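DUF4440 domain-containing protein (Prochlorococcus marinus, PDB 3HZP) is of unknown function but adopts an NTF2-like fold, which in relatives often holds a ligand-binding or catalytic pocket, and assembles as two chains. Local coordinates at residues 74-78 and 104-108; 78-84 and 98-104. Residue numbers count along the deposited sequence, not the author numbering.

Contact 1: 74-78 and 104-108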
ATOM      1  N   GLY A  74      14.348 -10.923   1.306  1.00 25.79           N
ATOM      2  CA  GLY A  74      14.853 -12.206   1.717  1.00 26.74           C
ATOM      3  C   GLY A  74      14.338 -13.253   0.795  1.00 26.44           C
ATOM      4  O   GLY A  74      13.749 -12.981  -0.250  1.00 27.70           O
ATOM      5  N   SER A  75      14.474 -14.481   1.252  0.50 25.65           N
ATOM      6  CA  SER A  75      14.237 -15.617   0.445  0.50 22.56           C
ATOM      7  C   SER A  75      12.743 -15.972   0.387  0.50 20.08           C
ATOM      8  O   SER A  75      12.285 -16.585  -0.570  0.50 22.48           O
ATOM      9  CB  SER A  75      15.055 -16.754   1.061  0.50 24.71           C
ATOM     10  OG  SER A  75      16.337 -16.245   1.438  0.50 25.06           O
ATOM     11  N   ASN A  76      12.016 -15.546   1.410  1.00 20.62           N
ATOM     12  CA  ASN A  76      10.644 -16.007   1.660  1.00 18.04           C
ATOM     13  C   ASN A  76       9.582 -14.935   1.696  1.00 15.97           C
ATOM     14  O   ASN A  76       8.485 -15.151   2.211  1.00 14.49           O
ATOM     15  CB  ASN A  76      10.598 -16.781   2.990  1.00 18.94           C
ATOM     16  CG  ASN A  76      11.458 -18.007   2.972  1.00 23.81           C
ATOM     17  OD1 ASN A  76      11.477 -18.747   2.005  1.00 24.10           O
ATOM     18  ND2 ASN A  76      12.170 -18.240   4.064  1.00 34.71           N
ATOM     19  N   ALA A  77       9.908 -13.748   1.173  1.00 14.15           N
ATOM     20  CA  ALA A  77       8.928 -12.692   1.035  1.00 13.66           C
ATOM     21  C   ALA A  77       9.239 -11.869  -0.213  1.00 12.89           C
ATOM     22  O   ALA A  77      10.313 -11.973  -0.761  1.00 12.79           O
ATOM     23  CB  ALA A  77       8.871 -11.800   2.300  1.00 16.40           C
ATOM     24  N   ALA A  78       8.285 -11.055  -0.608  1.00 12.83           N
ATOM     25  CA  ALA A  78       8.452 -10.212  -1.786  1.00 11.90           C
ATOM     26  C   ALA A  78       7.482  -9.080  -1.786  1.00 12.53           C
ATOM     27  O   ALA A  78       6.401  -9.145  -1.181  1.00 13.70           O
ATOM     28  CB  ALA A  78       8.277 -11.026  -3.071  1.00 13.37           C
ATOM     29  N   ILE A 104       2.203  -7.646  -1.094  1.00 14.20           N
ATOM     30  CA  ILE A 104       3.284  -8.306  -0.396  1.00 13.37           C
ATOM     31  C   ILE A 104       2.959  -9.802  -0.378  1.00 13.70           C
ATOM     32  O   ILE A 104       1.789 -10.178  -0.223  1.00 14.78           O
ATOM     33  CB  ILE A 104       3.440  -7.802   1.031  1.00 14.24           C
ATOM     34  CG1 ILE A 104       3.588  -6.282   1.054  1.00 19.68           C
ATOM     35  CG2 ILE A 104       4.528  -8.548   1.760  1.00 17.17           C
ATOM     36  CD1 ILE A 104       4.799  -5.820   0.369  1.00 21.45           C
ATOM     37  N   PHE A 105       3.977 -10.629  -0.594  1.00 12.88           N
ATOM     38  CA  PHE A 105       3.881 -12.079  -0.658  1.00 12.32           C
ATOM     39  C   PHE A 105       4.813 -12.696   0.384  1.00 13.72           C
ATOM     40  O   PHE A 105       5.874 -12.134   0.687  1.00 13.54           O
ATOM     41  CB  PHE A 105       4.300 -12.546  -2.051  1.00 12.80           C
ATOM     42  CG  PHE A 105       3.277 -12.237  -3.102  1.00 14.73           C
ATOM     43  CD1 PHE A 105       3.151 -11.002  -3.667  1.00 19.65           C
ATOM     44  CD2 PHE A 105       2.437 -13.259  -3.504  1.00 19.42           C
ATOM     45  CE1 PHE A 105       2.072 -10.805  -4.624  1.00 18.71           C
ATOM     46  CE2 PHE A 105       1.475 -13.076  -4.409  1.00 25.51           C
ATOM     47  CZ  PHE A 105       1.290 -11.870  -4.946  1.00 17.01           C
ATOM     48  N   LYS A 106       4.408 -13.856   0.910  1.00 12.86           N
ATOM     49  CA  LYS A 106       5.232 -14.644   1.795  1.00 13.44           C
ATOM     50  C   LYS A 106       5.159 -16.079   1.406  1.00 12.99           C
ATOM     51  O   LYS A 106       4.121 -16.558   0.934  1.00 13.27           O
ATOM     52  CB  LYS A 106       4.751 -14.479   3.252  1.00 16.34           C
ATOM     53  CG  LYS A 106       5.028 -13.085   3.834  1.00 15.32           C
ATOM     54  CD  LYS A 106       4.929 -13.067   5.358  1.00 19.85           C
ATOM     55  CE  LYS A 106       3.509 -13.409   5.759  1.00 22.89           C
ATOM     56  NZ  LYS A 106       3.288 -13.256   7.286  1.00 25.52           N
ATOM     57  N   LYS A 107       6.251 -16.810   1.613  1.00 12.61           N
ATOM     58  CA  LYS A 107       6.245 -18.246   1.410  1.00 14.68           C
ATOM     59  C   LYS A 107       5.812 -18.937   2.702  1.00 15.68           C
ATOM     60  O   LYS A 107       6.346 -18.640   3.813  1.00 17.69           O
ATOM     61  CB  LYS A 107       7.645 -18.710   1.029  1.00 18.59           C
ATOM     62  CG  LYS A 107       7.830 -18.964  -0.377  1.00 24.30           C
ATOM     63  CD  LYS A 107       9.136 -19.724  -0.665  1.00 32.71           C
ATOM     64  CE  LYS A 107       9.615 -19.418  -2.062  1.00 36.14           C
ATOM     65  NZ  LYS A 107      10.701 -20.333  -2.522  1.00 35.75           N
ATOM     66  N   ILE A 108       4.830 -19.810   2.594  1.00 14.02           N
ATOM     67  CA  ILE A 108       4.307 -20.555   3.736  1.00 13.50           C
ATOM     68  C   ILE A 108       4.368 -22.005   3.290  1.00 13.32           C
ATOM     69  O   ILE A 108       3.836 -22.368   2.234  1.00 12.47           O
ATOM     70  CB  ILE A 108       2.865 -20.169   4.025  1.00 16.01           C
ATOM     71  CG1 ILE A 108       2.717 -18.646   4.289  1.00 27.72           C
ATOM     72  CG2 ILE A 108       2.296 -21.019   5.155  1.00 18.31           C
ATOM     73  CD1 ILE A 108       3.599 -18.118   5.367  1.00 34.01           C
TER
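Residues 74-78 and 104-108 run antiparallel at the open end of a long beta hairpin in the NTF2-like sheet, the one formed by strands 77-90 and 93-108. A77 faces K106 as a non-hydrogen-bonded pair, with their CA atoms 4.2 Å apart. A78 and F105 form the next pair, a hydrogen-bonded one: A78 N donates to F105 O and F105 N to A78 O, both at 2.9 Å. K107 N also donates to N76 O at 2.8 Å.

Side chains divide between the two faces of the sheet. A78 and F105 share the face covered by helix 4-15; their CB atoms lie 4.4 Å apart, and the F105 ring leads on to I8, I11 and L12 of that helix. A77 and K106 share the other face, which meets the second subunit. There K106 NZ forms a salt bridge with E71 of the second subunit, and A77 packs on L73 of that subunit. N76 and K107 meet at the end of the contact, nearer solvent. Their side chains touch through N76 OD1 and K107 CD, 3.7 Å apart.

Contact 2: 78-84 and 98-104; sequences AICVFTL and LPTVTSI
The F82 ring lies over V101, with V101 CB 3.9 Å from the ring centroid and 19° off its normal, a CH-pi contact. F82 is p in chi1, with chi2 near -84°; V101 is t. F82 CZ comes within 3.5 Å of V101 CG1. Strands 78-84 and 100-104 are extended and antiparallel, axes 4.7 Å apart at closest and 153° between directions; L98 and P99 lead in as loop. They belong to one hairpin of the NTF2-like sheet.

C80-S103 and F82-V101 are hydrogen-bonded pairs on one face. I79-I104, V81-T102 and T83-T100 are non-hydrogen-bonded, on the other. C80 N donates to S103 O and S103 N to C80 O, both at 2.9 Å; F82 N to V101 O (3.0 Å), V101 N to F82 O (2.8 Å), L84 N to P99 O (3.2 Å). S103, p in chi1, also donates from OG to C80 O (2.8 Å).

I79 CB meets I104 CD1 at 3.8 Å. A water joins T83 OG1 and T100 OG1, 2.7 Å from each. T83 bonds H68; T100 and T102 bond G40 and Q118 of the second subunit. One face thus packs apolar against helix 4-15, S103 OG satisfied by C80 O; the other makes polar bonds to the partner.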
ATOM      1  N   ALA A  78       8.285 -11.055  -0.608  1.00 12.83           N
ATOM      2  CA  ALA A  78       8.452 -10.212  -1.786  1.00 11.90           C
ATOM      3  C   ALA A  78       7.482  -9.080  -1.786  1.00 12.53           C
ATOM      4  O   ALA A  78       6.401  -9.145  -1.181  1.00 13.70           O
ATOM      5  CB  ALA A  78       8.277 -11.026  -3.071  1.00 13.37           C
ATOM      6  N   ILE A  79       7.840  -8.038  -2.529  1.00 13.15           N
ATOM      7  CA  ILE A  79       6.964  -6.931  -2.822  1.00 13.14           C
ATOM      8  C   ILE A  79       6.746  -6.878  -4.340  1.00 12.47           C
ATOM      9  O   ILE A  79       7.702  -6.986  -5.093  1.00 12.83           O
ATOM     10  CB  ILE A  79       7.503  -5.571  -2.281  1.00 14.25           C
ATOM     11  CG1 ILE A  79       6.588  -4.439  -2.748  1.00 14.24           C
ATOM     12  CG2 ILE A  79       8.977  -5.289  -2.675  1.00 13.75           C
ATOM     13  CD1 ILE A  79       6.837  -3.112  -1.949  1.00 17.89           C
ATOM     14  N   CYS A  80       5.498  -6.629  -4.743  1.00 12.59           N
ATOM     15  CA  CYS A  80       5.184  -6.354  -6.129  1.00 13.11           C
ATOM     16  C   CYS A  80       4.202  -5.202  -6.187  1.00 12.54           C
ATOM     17  O   CYS A  80       3.098  -5.276  -5.602  1.00 13.49           O
ATOM     18  CB  CYS A  80       4.653  -7.604  -6.846  1.00 13.87           C
ATOM     19  SG  CYS A  80       4.404  -7.338  -8.618  1.00 15.39           S
ATOM     20  N   VAL A  81       4.583  -4.159  -6.897  1.00 12.99           N
ATOM     21  CA  VAL A  81       3.747  -2.999  -7.123  1.00 13.09           C
ATOM     22  C   VAL A  81       3.343  -2.970  -8.567  1.00 13.27           C
ATOM     23  O   VAL A  81       4.206  -3.103  -9.438  1.00 13.45           O
ATOM     24  CB  VAL A  81       4.496  -1.690  -6.748  1.00 13.12           C
ATOM     25  CG1 VAL A  81       3.627  -0.442  -7.071  1.00 14.76           C
ATOM     26  CG2 VAL A  81       4.942  -1.712  -5.258  1.00 13.42           C
ATOM     27  N   PHE A  82       2.056  -2.797  -8.847  1.00 12.72           N
ATOM     28  CA  PHE A  82       1.569  -2.847 -10.205  1.00 13.15           C
ATOM     29  C   PHE A  82       0.359  -1.997 -10.408  1.00 14.34           C
ATOM     30  O   PHE A  82      -0.298  -1.564  -9.454  1.00 14.73           O
ATOM     31  CB  PHE A  82       1.274  -4.331 -10.579  1.00 14.00           C
ATOM     32  CG  PHE A  82       0.245  -4.993  -9.706  1.00 13.20           C
ATOM     33  CD1 PHE A  82       0.608  -5.548  -8.497  1.00 12.90           C
ATOM     34  CD2 PHE A  82      -1.089  -5.063 -10.087  1.00 15.15           C
ATOM     35  CE1 PHE A  82      -0.323  -6.151  -7.681  1.00 15.10           C
ATOM     36  CE2 PHE A  82      -2.024  -5.653  -9.246  1.00 14.99           C
ATOM     37  CZ  PHE A  82      -1.648  -6.203  -8.084  1.00 15.05           C
ATOM     38  N   THR A  83       0.059  -1.713 -11.674  1.00 13.86           N
ATOM     39  CA  THR A  83      -1.195  -1.098 -12.072  1.00 14.33           C
ATOM     40  C   THR A  83      -2.101  -2.203 -12.549  1.00 15.30           C
ATOM     41  O   THR A  83      -1.695  -3.050 -13.356  1.00 15.56           O
ATOM     42  CB  THR A  83      -0.982  -0.115 -13.204  1.00 14.82           C
ATOM     43  OG1 THR A  83      -0.169   0.961 -12.747  1.00 15.06           O
ATOM     44  CG2 THR A  83      -2.343   0.462 -13.669  1.00 17.02           C
ATOM     45  N   LEU A  84      -3.300  -2.237 -11.996  1.00 15.55           N
ATOM     46  CA  LEU A  84      -4.316  -3.242 -12.318  1.00 16.55           C
ATOM     47  C   LEU A  84      -5.346  -2.558 -13.202  1.00 18.87           C
ATOM     48  O   LEU A  84      -5.977  -1.584 -12.790  1.00 21.02           O
ATOM     49  CB  LEU A  84      -4.980  -3.738 -11.052  1.00 16.69           C
ATOM     50  CG  LEU A  84      -6.085  -4.773 -11.247  1.00 21.98           C
ATOM     51  CD1 LEU A  84      -5.475  -6.050 -11.647  1.00 22.56           C
ATOM     52  CD2 LEU A  84      -6.925  -4.936  -9.936  1.00 22.08           C
ATOM     53  N   LEU A  98      -8.304   1.803 -12.789  1.00 14.33           N
ATOM     54  CA  LEU A  98      -6.868   1.785 -13.008  1.00 14.96           C
ATOM     55  C   LEU A  98      -6.108   2.213 -11.759  1.00 14.41           C
ATOM     56  O   LEU A  98      -5.528   3.316 -11.748  1.00 15.94           O
ATOM     57  CB  LEU A  98      -6.529   2.705 -14.192  1.00 17.07           C
ATOM     58  CG  LEU A  98      -5.172   2.485 -14.802  1.00 17.07           C
ATOM     59  CD1 LEU A  98      -5.112   1.146 -15.571  1.00 18.27           C
ATOM     60  CD2 LEU A  98      -4.876   3.668 -15.748  1.00 18.15           C
ATOM     61  N   PRO A  99      -6.167   1.416 -10.681  1.00 13.92           N
ATOM     62  CA  PRO A  99      -5.418   1.759  -9.460  1.00 13.51           C
ATOM     63  C   PRO A  99      -3.938   1.344  -9.536  1.00 13.77           C
ATOM     64  O   PRO A  99      -3.535   0.425 -10.273  1.00 15.00           O
ATOM     65  CB  PRO A  99      -6.088   0.931  -8.387  1.00 13.29           C
ATOM     66  CG  PRO A  99      -6.564  -0.294  -9.140  1.00 14.29           C
ATOM     67  CD  PRO A  99      -6.999   0.230 -10.453  1.00 13.83           C
ATOM     68  N   THR A 100      -3.161   1.965  -8.665  1.00 13.02           N
ATOM     69  CA  THR A 100      -1.878   1.446  -8.204  1.00 12.02           C
ATOM     70  C   THR A 100      -2.093   0.529  -7.008  1.00 12.74           C
ATOM     71  O   THR A 100      -2.832   0.886  -6.067  1.00 12.74           O
ATOM     72  CB  THR A 100      -0.953   2.591  -7.755  1.00 13.23           C
ATOM     73  OG1 THR A 100      -0.711   3.444  -8.882  1.00 13.73           O
ATOM     74  CG2 THR A 100       0.408   2.066  -7.213  1.00 14.22           C
ATOM     75  N   VAL A 101      -1.471  -0.646  -7.073  1.00 12.69           N
ATOM     76  CA  VAL A 101      -1.587  -1.653  -6.035  1.00 13.19           C
ATOM     77  C   VAL A 101      -0.243  -2.068  -5.489  1.00 12.91           C
ATOM     78  O   VAL A 101       0.671  -2.372  -6.262  1.00 13.20           O
ATOM     79  CB  VAL A 101      -2.290  -2.923  -6.600  1.00 13.31           C
ATOM     80  CG1 VAL A 101      -2.488  -3.941  -5.523  1.00 15.05           C
ATOM     81  CG2 VAL A 101      -3.602  -2.537  -7.303  1.00 14.30           C
ATOM     82  N   THR A 102      -0.093  -2.024  -4.167  1.00 13.52           N
ATOM     83  CA  THR A 102       1.088  -2.542  -3.463  1.00 12.31           C
ATOM     84  C   THR A 102       0.694  -3.884  -2.885  1.00 13.64           C
ATOM     85  O   THR A 102      -0.276  -3.979  -2.114  1.00 14.65           O
ATOM     86  CB  THR A 102       1.533  -1.611  -2.353  1.00 12.76           C
ATOM     87  OG1 THR A 102       1.943  -0.367  -2.902  1.00 13.64           O
ATOM     88  CG2 THR A 102       2.677  -2.241  -1.535  1.00 15.22           C
ATOM     89  N   SER A 103       1.393  -4.945  -3.288  1.00 13.32           N
ATOM     90  CA  SER A 103       1.126  -6.299  -2.776  1.00 13.86           C
ATOM     91  C   SER A 103       2.379  -6.846  -2.135  1.00 13.70           C
ATOM     92  O   SER A 103       3.503  -6.554  -2.586  1.00 14.28           O
ATOM     93  CB  SER A 103       0.609  -7.205  -3.881  1.00 15.67           C
ATOM     94  OG  SER A 103       1.602  -7.481  -4.904  1.00 16.60           O
ATOM     95  N   ILE A 104       2.203  -7.646  -1.094  1.00 14.20           N
ATOM     96  CA  ILE A 104       3.284  -8.306  -0.396  1.00 13.37           C
ATOM     97  C   ILE A 104       2.959  -9.802  -0.378  1.00 13.70           C
ATOM     98  O   ILE A 104       1.789 -10.178  -0.223  1.00 14.78           O
ATOM     99  CB  ILE A 104       3.440  -7.802   1.031  1.00 14.24           C
ATOM    100  CG1 ILE A 104       3.588  -6.282   1.054  1.00 19.68           C
ATOM    101  CG2 ILE A 104       4.528  -8.548   1.760  1.00 17.17           C
ATOM    102  CD1 ILE A 104       4.799  -5.820   0.369  1.00 21.45           C
TER
HETATM  103  O   HOH W   1      -1.001   3.206 -11.590  1.00 15.83           O

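How the contacts relate
Both contacts belong to one hairpin, formed by strand 77-90 and strand 93-108. These strands are neighbours in the mixed sheet, flanked by 57-72 on one side and 111-119 on the other. Contact 1 pairs the outer ends of the hairpin, and contact 2 comes between them in sequence. The two share A78 and I104, so the pairing runs on from one to the other, although their centres lie about 15 Å apart. Contact 2 is buried, its centre about 7 Å from the centre of the chain; contact 1 is partly buried, its centre about 16 Å away. Both touch helix 4-15. The hairpin thus contributes to the fold's interior and, at both contacts, to the interface with the second subunit.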